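Local coordinates for protein 3-hydroxyacyl-CoA dehydrogenase (Archaeoglobus fulgidus, PDB 1ZEJ) that probably works as an NAD-dependent dehydrogenase of the 3-hydroxyacyl-CoA dehydrogenase family, perhaps acting on L-gulonate, and forms a homodimer, at residues A[140-145]-A[151-156]; A[185-190]-A[198-203]; A[216-221]-A[248-253]. All coordinates share one frame; numbering follows the deposited sequence.

Overall arrangement
Contact 1 belongs to the NAD-binding domain. Contacts 2 and 3 belong to the helical C-terminal domain. The centres of contacts 1 and 2 are about 33 Å apart and lie on opposite sides of the chain's centre. Contact 1 is about 27 Å from contact 3, centre to centre. Contacts 2 and 3 share helix 197-224, with centres about 23 Å apart and nearest atoms about 10 Å apart. Both touch the second subunit. There, contact 2 of one chain meets contact 3 of the other. Contact 1 is closest to the predicted catalytic site: the side chains of Ile-142 and His-129 are about 8 Å apart. Contacts 2 and 3 lie away from the annotated sites.

Contact 1. Residues A[140-145]-A[151-156]; sequences VEIVIS and KTVAFV
Ile-144 lays its CG2 methyl against the CG2 methyl of Val-153, 3.6 Å away. The two side chains cross at about a right angle, so the touch is between single methyls. CG1 of Ile-144 is wedged between the backbone N and the carbonyl carbon (chi1 72°). This leaves CG2 anti to the carbonyl carbon, and it is CG2 that meets the valine. Ile-142 buries more of its surface against the helix than Ile-144. Its CD1 ends 4.0 Å from Val-156 CG1 and 4.1 Å from Val-156 C. It therefore rests on both a side chain and the backbone of the helix. The second branch is looser: Ile-142 CG2 is 4.5 Å from Val-153 CG1. All these contacts are van der Waals packing.

The strand and helix are the first two elements of a beta-alpha-beta crossover. Strand 139-144 leads into helix 150-162, which returns the chain to the parallel neighbour strand 166-171. The axes of the two short segments approach to 10.2 Å and run nearly antiparallel, at 172°. Ile-142 and Ile-144 both point toward the helix, with one residue between them in the strand. Val-153 and Val-156 answer from about one turn apart on the helix. Val-153 also reaches Val-169 of strand 166-171, and Ile-142 packs on Leu-126 of strand 125-130.

The Glu-141 carboxylate is hydrogen-bonded to Ser-174 OG, to Val-176 N and to ND1 of His-129, a residue predicted to be important for catalysis, consistent with the His-Glu dyad of 3-hydroxyacyl-CoA dehydrogenases, in which the glutamate orients the histidine. At the far end of the strand, the side chain of Ile-144 lies about 4 Å from a bound polyethylene glycol, probably from the crystallisation liquor.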
# COMPACT_ATOMS: atom_id res chain seq x y z
N VAL A 140 -12.45 -4.09 -10.11
CA VAL A 140 -12.32 -5.18 -11.06
C VAL A 140 -11.34 -4.71 -12.11
O VAL A 140 -11.45 -3.60 -12.63
CB VAL A 140 -13.65 -5.58 -11.70
CG1 VAL A 140 -13.47 -6.76 -12.61
CG2 VAL A 140 -14.65 -5.92 -10.64
N GLU A 141 -10.36 -5.54 -12.39
CA GLU A 141 -9.39 -5.27 -13.45
C GLU A 141 -9.77 -6.02 -14.71
O GLU A 141 -10.12 -7.20 -14.64
CB GLU A 141 -8.01 -5.73 -13.05
CG GLU A 141 -7.35 -4.88 -11.99
CD GLU A 141 -5.98 -5.42 -11.62
OE1 GLU A 141 -5.86 -6.68 -11.51
OE2 GLU A 141 -5.01 -4.60 -11.47
N ILE A 142 -9.73 -5.34 -15.84
CA ILE A 142 -9.81 -6.02 -17.12
C ILE A 142 -8.40 -6.18 -17.61
O ILE A 142 -7.68 -5.17 -17.68
CB ILE A 142 -10.61 -5.20 -18.12
CG1 ILE A 142 -12.08 -5.12 -17.64
CG2 ILE A 142 -10.45 -5.75 -19.55
CD1 ILE A 142 -12.95 -4.22 -18.43
N VAL A 143 -8.02 -7.40 -17.96
CA VAL A 143 -6.66 -7.67 -18.38
C VAL A 143 -6.74 -8.15 -19.82
O VAL A 143 -7.28 -9.22 -20.09
CB VAL A 143 -5.99 -8.70 -17.48
CG1 VAL A 143 -4.52 -8.88 -17.87
CG2 VAL A 143 -6.09 -8.28 -16.02
N ILE A 144 -6.24 -7.34 -20.74
CA ILE A 144 -6.36 -7.65 -22.14
C ILE A 144 -5.14 -8.39 -22.72
O ILE A 144 -4.00 -8.23 -22.28
CB ILE A 144 -6.74 -6.40 -22.96
CG1 ILE A 144 -5.61 -5.39 -23.08
CG2 ILE A 144 -7.99 -5.73 -22.34
CD1 ILE A 144 -5.82 -4.45 -24.21
N SER A 145 -5.41 -9.21 -23.71
CA SER A 145 -4.34 -9.85 -24.45
C SER A 145 -3.96 -8.97 -25.62
O SER A 145 -4.65 -7.97 -25.89
CB SER A 145 -4.78 -11.21 -24.91
OG SER A 145 -5.55 -11.15 -26.10
N LYS A 151 -13.62 -2.82 -28.91
CA LYS A 151 -15.07 -2.96 -28.74
C LYS A 151 -15.42 -3.89 -27.60
O LYS A 151 -16.36 -3.61 -26.85
CB LYS A 151 -15.69 -3.46 -30.05
CG LYS A 151 -16.98 -4.21 -29.94
N THR A 152 -14.67 -4.99 -27.50
CA THR A 152 -14.87 -5.96 -26.43
C THR A 152 -14.50 -5.35 -25.08
O THR A 152 -15.24 -5.50 -24.11
CB THR A 152 -14.06 -7.24 -26.65
OG1 THR A 152 -14.44 -7.81 -27.90
CG2 THR A 152 -14.33 -8.26 -25.53
N VAL A 153 -13.38 -4.64 -25.02
CA VAL A 153 -13.04 -3.95 -23.81
C VAL A 153 -14.10 -2.94 -23.38
O VAL A 153 -14.49 -2.92 -22.21
CB VAL A 153 -11.68 -3.23 -23.92
CG1 VAL A 153 -11.34 -2.60 -22.59
CG2 VAL A 153 -10.61 -4.21 -24.36
N ALA A 154 -14.52 -2.07 -24.29
CA ALA A 154 -15.46 -1.01 -23.91
C ALA A 154 -16.83 -1.57 -23.45
O ALA A 154 -17.45 -1.04 -22.53
CB ALA A 154 -15.65 -0.05 -25.08
N PHE A 155 -17.28 -2.62 -24.11
CA PHE A 155 -18.49 -3.31 -23.72
C PHE A 155 -18.39 -3.87 -22.29
O PHE A 155 -19.23 -3.58 -21.44
CB PHE A 155 -18.76 -4.45 -24.68
CG PHE A 155 -20.05 -5.15 -24.41
CD1 PHE A 155 -21.24 -4.68 -24.95
CD2 PHE A 155 -20.11 -6.26 -23.63
CE1 PHE A 155 -22.47 -5.36 -24.71
CE2 PHE A 155 -21.34 -6.93 -23.39
CZ PHE A 155 -22.49 -6.47 -23.93
N VAL A 156 -17.32 -4.59 -22.01
CA VAL A 156 -17.12 -5.18 -20.67
C VAL A 156 -16.86 -4.12 -19.61
O VAL A 156 -17.44 -4.18 -18.54
CB VAL A 156 -16.03 -6.23 -20.69
CG1 VAL A 156 -15.82 -6.81 -19.28
CG2 VAL A 156 -16.40 -7.33 -21.64

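Contact 2. Residues A[185-190]-A[198-203]; sequences SEASRM and EDVDRV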
# COMPACT_ATOMS: atom_id res chain seq x y z
N SER A 185 8.17 -8.73 -2.53
CA SER A 185 9.59 -8.93 -2.76
C SER A 185 10.41 -8.09 -1.78
O SER A 185 11.39 -8.57 -1.21
CB SER A 185 9.94 -8.58 -4.19
OG SER A 185 9.48 -9.60 -5.05
N GLU A 186 10.01 -6.83 -1.59
CA GLU A 186 10.69 -5.96 -0.62
C GLU A 186 10.51 -6.48 0.83
O GLU A 186 11.48 -6.51 1.61
CB GLU A 186 10.23 -4.50 -0.71
CG GLU A 186 11.07 -3.52 0.11
CD GLU A 186 12.54 -3.43 -0.29
OE1 GLU A 186 12.91 -3.70 -1.45
OE2 GLU A 186 13.35 -3.02 0.55
N ALA A 187 9.30 -6.88 1.19
CA ALA A 187 9.05 -7.45 2.50
C ALA A 187 9.86 -8.68 2.76
O ALA A 187 10.27 -8.89 3.87
CB ALA A 187 7.58 -7.75 2.69
N SER A 188 10.08 -9.50 1.74
CA SER A 188 10.90 -10.70 1.82
C SER A 188 12.35 -10.38 2.14
O SER A 188 12.98 -11.08 2.95
CB SER A 188 10.77 -11.52 0.52
OG SER A 188 11.39 -12.78 0.63
N ARG A 189 12.90 -9.34 1.50
CA ARG A 189 14.22 -8.85 1.82
C ARG A 189 14.28 -8.49 3.31
O ARG A 189 15.19 -8.88 4.02
CB ARG A 189 14.60 -7.62 0.93
CG ARG A 189 14.91 -7.96 -0.54
CD ARG A 189 14.77 -6.75 -1.49
NE ARG A 189 14.70 -7.23 -2.86
CZ ARG A 189 13.78 -6.92 -3.78
NH1 ARG A 189 12.79 -6.01 -3.58
NH2 ARG A 189 13.90 -7.50 -4.95
N MSE A 190 13.28 -7.75 3.79
CA MSE A 190 13.24 -7.33 5.18
C MSE A 190 13.18 -8.53 6.10
O MSE A 190 13.90 -8.59 7.06
CB MSE A 190 12.03 -6.41 5.43
CG MSE A 190 12.15 -5.10 4.70
SE MSE A 190 10.44 -4.19 4.73
CE MSE A 190 11.07 -2.50 3.77
N GLU A 198 5.40 -8.60 11.89
CA GLU A 198 4.49 -7.65 12.51
C GLU A 198 4.90 -6.22 12.22
O GLU A 198 4.05 -5.38 12.02
CB GLU A 198 4.40 -7.85 14.01
CG GLU A 198 3.59 -9.06 14.41
CD GLU A 198 4.41 -10.38 14.53
OE1 GLU A 198 5.59 -10.45 14.03
OE2 GLU A 198 3.82 -11.32 15.14
N ASP A 199 6.20 -5.95 12.23
CA ASP A 199 6.73 -4.61 11.92
C ASP A 199 6.63 -4.23 10.45
O ASP A 199 6.35 -3.07 10.13
CB ASP A 199 8.17 -4.48 12.40
CG ASP A 199 8.25 -4.36 13.90
OD1 ASP A 199 7.20 -4.13 14.53
OD2 ASP A 199 9.34 -4.52 14.40
N VAL A 200 6.88 -5.18 9.55
CA VAL A 200 6.62 -4.97 8.15
C VAL A 200 5.17 -4.53 7.95
O VAL A 200 4.88 -3.55 7.25
CB VAL A 200 6.89 -6.26 7.33
CG1 VAL A 200 6.38 -6.12 5.93
CG2 VAL A 200 8.41 -6.62 7.41
N ASP A 201 4.24 -5.23 8.60
CA ASP A 201 2.84 -4.92 8.45
C ASP A 201 2.47 -3.60 9.15
O ASP A 201 1.60 -2.89 8.67
CB ASP A 201 1.99 -6.09 8.95
CG ASP A 201 1.89 -7.24 7.92
OD1 ASP A 201 2.14 -7.03 6.73
OD2 ASP A 201 1.47 -8.34 8.31
N ARG A 202 3.09 -3.30 10.28
CA ARG A 202 2.72 -2.11 11.04
C ARG A 202 3.02 -0.82 10.26
O ARG A 202 2.28 0.15 10.41
CB ARG A 202 3.38 -2.11 12.42
CG ARG A 202 2.65 -3.08 13.36
CD ARG A 202 3.35 -3.38 14.63
NE ARG A 202 3.32 -2.28 15.56
CZ ARG A 202 4.36 -1.51 15.82
NH1 ARG A 202 5.52 -1.75 15.22
NH2 ARG A 202 4.25 -0.51 16.71
N VAL A 203 4.10 -0.80 9.47
CA VAL A 203 4.38 0.40 8.66
C VAL A 203 3.33 0.68 7.58
O VAL A 203 3.18 1.84 7.14
CB VAL A 203 5.82 0.47 8.10
CG1 VAL A 203 6.81 0.42 9.25
CG2 VAL A 203 6.15 -0.60 7.09
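Val-200 faces Ala-187 and Met-190 where two consecutive helices of the C-terminal domain pack together. Helix 175-193 and helix 197-224 form a helix-loop-helix unit with a very short connection. The apolar part is small and buried. Val-200 spreads its two methyls over Ala-187 and Met-190. Its CG1, anti to the backbone N (chi1 169°), meets Ala-187 CB at 3.8 Å. Its CG2 lies 4.1 Å from Met-190 CB and equally far from Met-190 SE. Met-190 is modelled as selenomethionine. Its extended chain passes the valine at a slant, so one methyl touches it at two places. Ala-187 and Val-200 have the nearest CA atoms across the contact, 6.6 Å apart. The small side chain of Ala-187 is consistent with this close approach. Val-195 of the connecting loop touches both Met-190 and Val-200, and Phe-179 of the second subunit packs on Met-190.

The charged groups bind within their own helices, to Lys-244 and to the second subunit: Glu-186 OE1 pairs with Arg-189 NH1 and with Lys-244, and its OE2 with Arg-178 of the second subunit. Asp-201 accepts hydrogen bonds from the backbone N of Leu-218 and Gly-219 of the second subunit, one on each carboxylate oxygen, and Arg-202 NH2 pairs with Glu-166 of that subunit. Arg-202 NH1 makes a salt bridge with Asp-199 OD1, with weak hydrogen-bond geometry. The bond from Arg-189 NH1 meets Glu-186 OE1 on its anti side, 30° out of the carboxylate plane. Ser-185 O sits 3.5 Å above one face of the Arg-189 guanidinium, offset toward its rim.

Contact 3. Residues A[216-221]-A[248-253]; sequences GPLGNL and PEWLQE
Leu-221 and Trp-250 carry the apolar contact, approaching from opposite directions. Leu-221 CD2 lies 3.7 Å from Trp-250 CH2. It comes in at the edge of the indole, near the ring plane. Leu-218, one turn earlier, adds a looser touch, with CD2 4.3 Å from Trp-250 CZ2 and oblique to the ring. The two leucines thus meet neighbouring carbons of the six-membered ring. Trp-250 has CG between its own backbone N and carbonyl carbon (chi1 68°), which helps send the indole across toward helix 197-224.

One ring face is covered from within segment 248-253. Pro-248 CG stands 3.7 Å above it, toward the rim, and Leu-251 CB lies over the same face. This packing should help to fix the indole's rotation.

Helix 197-224 is kinked here, where the N atoms of Pro-217 and Leu-218 make no bond to the preceding turn. The proline N has no hydrogen to give, and the N atoms of Leu-218 and Gly-219 turn to Asp-201 of the second subunit. Asn-220 N bonds to Gly-216 O at 2.9 Å.

This is structural packing inside the C-terminal domain, away from the annotated sites. Ile-268 touches Leu-218, Leu-221 and Trp-250, and helix 226-240 joins through Ala-229 on Leu-221 and Leu-226 and Tyr-230 on Leu-251. The second subunit adds Ala-197 against Leu-218 and Ser-188 against Trp-250, so the joint between helices 197-224 and 249-256 borders the dimer interface.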
# COMPACT_ATOMS: atom_id res chain seq x y z
N GLY A 216 -3.36 7.45 -3.06
CA GLY A 216 -2.57 6.63 -3.95
C GLY A 216 -1.08 6.99 -3.79
O GLY A 216 -0.73 8.05 -3.26
N PRO A 217 -0.20 6.12 -4.26
CA PRO A 217 1.24 6.43 -4.19
C PRO A 217 1.67 7.64 -5.05
O PRO A 217 2.61 8.35 -4.70
CB PRO A 217 1.89 5.13 -4.69
CG PRO A 217 0.85 4.47 -5.59
CD PRO A 217 -0.46 4.82 -4.91
N LEU A 218 1.02 7.88 -6.17
CA LEU A 218 1.39 9.01 -7.03
C LEU A 218 0.83 10.33 -6.50
O LEU A 218 1.56 11.32 -6.37
CB LEU A 218 0.97 8.76 -8.49
CG LEU A 218 1.68 7.56 -9.19
CD1 LEU A 218 1.26 7.51 -10.66
CD2 LEU A 218 3.16 7.59 -9.10
N GLY A 219 -0.46 10.35 -6.16
CA GLY A 219 -1.06 11.49 -5.46
C GLY A 219 -0.30 11.84 -4.20
O GLY A 219 0.00 13.02 -3.98
N ASN A 220 0.10 10.84 -3.40
CA ASN A 220 0.92 11.11 -2.20
C ASN A 220 2.25 11.85 -2.53
O ASN A 220 2.64 12.81 -1.85
CB ASN A 220 1.24 9.81 -1.47
CG ASN A 220 1.95 10.04 -0.20
OD1 ASN A 220 1.46 10.79 0.64
ND2 ASN A 220 3.18 9.44 -0.04
N LEU A 221 2.87 11.45 -3.64
CA LEU A 221 4.09 12.06 -4.18
C LEU A 221 3.93 13.54 -4.41
O LEU A 221 4.83 14.31 -4.04
CB LEU A 221 4.56 11.31 -5.45
CG LEU A 221 6.00 11.42 -5.91
CD1 LEU A 221 7.00 10.99 -4.81
CD2 LEU A 221 6.11 10.52 -7.11
N PRO A 248 13.21 8.20 -11.67
CA PRO A 248 12.54 8.01 -12.96
C PRO A 248 12.63 9.21 -13.89
O PRO A 248 12.60 10.35 -13.44
CB PRO A 248 11.09 7.76 -12.56
CG PRO A 248 10.92 8.36 -11.25
CD PRO A 248 12.24 8.28 -10.56
N GLU A 249 12.74 8.92 -15.17
CA GLU A 249 12.73 9.92 -16.24
C GLU A 249 11.47 10.80 -16.30
O GLU A 249 11.57 12.01 -16.54
CB GLU A 249 12.89 9.19 -17.58
CG GLU A 249 12.90 10.10 -18.80
CD GLU A 249 13.00 9.32 -20.09
OE1 GLU A 249 12.12 8.47 -20.34
OE2 GLU A 249 13.96 9.57 -20.87
N TRP A 250 10.29 10.21 -16.11
CA TRP A 250 9.02 10.97 -16.14
C TRP A 250 9.05 12.09 -15.10
O TRP A 250 8.47 13.16 -15.31
CB TRP A 250 7.79 10.05 -15.96
CG TRP A 250 7.60 9.41 -14.61
CD1 TRP A 250 7.88 8.12 -14.29
CD2 TRP A 250 7.06 10.02 -13.42
NE1 TRP A 250 7.56 7.88 -12.97
CE2 TRP A 250 7.06 9.02 -12.41
CE3 TRP A 250 6.59 11.31 -13.10
CZ2 TRP A 250 6.62 9.26 -11.12
CZ3 TRP A 250 6.16 11.55 -11.79
CH2 TRP A 250 6.17 10.52 -10.82
N LEU A 251 9.72 11.82 -14.00
CA LEU A 251 9.82 12.75 -12.89
C LEU A 251 10.67 13.95 -13.27
O LEU A 251 10.38 15.08 -12.87
CB LEU A 251 10.43 12.04 -11.68
CG LEU A 251 10.26 12.62 -10.28
CD1 LEU A 251 8.80 12.78 -9.94
CD2 LEU A 251 10.91 11.72 -9.22
N GLN A 252 11.70 13.71 -14.06
CA GLN A 252 12.62 14.79 -14.42
C GLN A 252 12.00 15.80 -15.39
O GLN A 252 12.27 16.99 -15.29
CB GLN A 252 13.97 14.22 -14.90
CG GLN A 252 14.12 13.96 -16.39
CD GLN A 252 15.33 13.06 -16.69
OE1 GLN A 252 15.64 12.13 -15.92
NE2 GLN A 252 16.01 13.33 -17.80
N GLU A 253 11.12 15.32 -16.27
CA GLU A 253 10.37 16.21 -17.16
C GLU A 253 9.44 17.13 -16.37
O GLU A 253 9.28 18.30 -16.70
CB GLU A 253 9.56 15.40 -18.19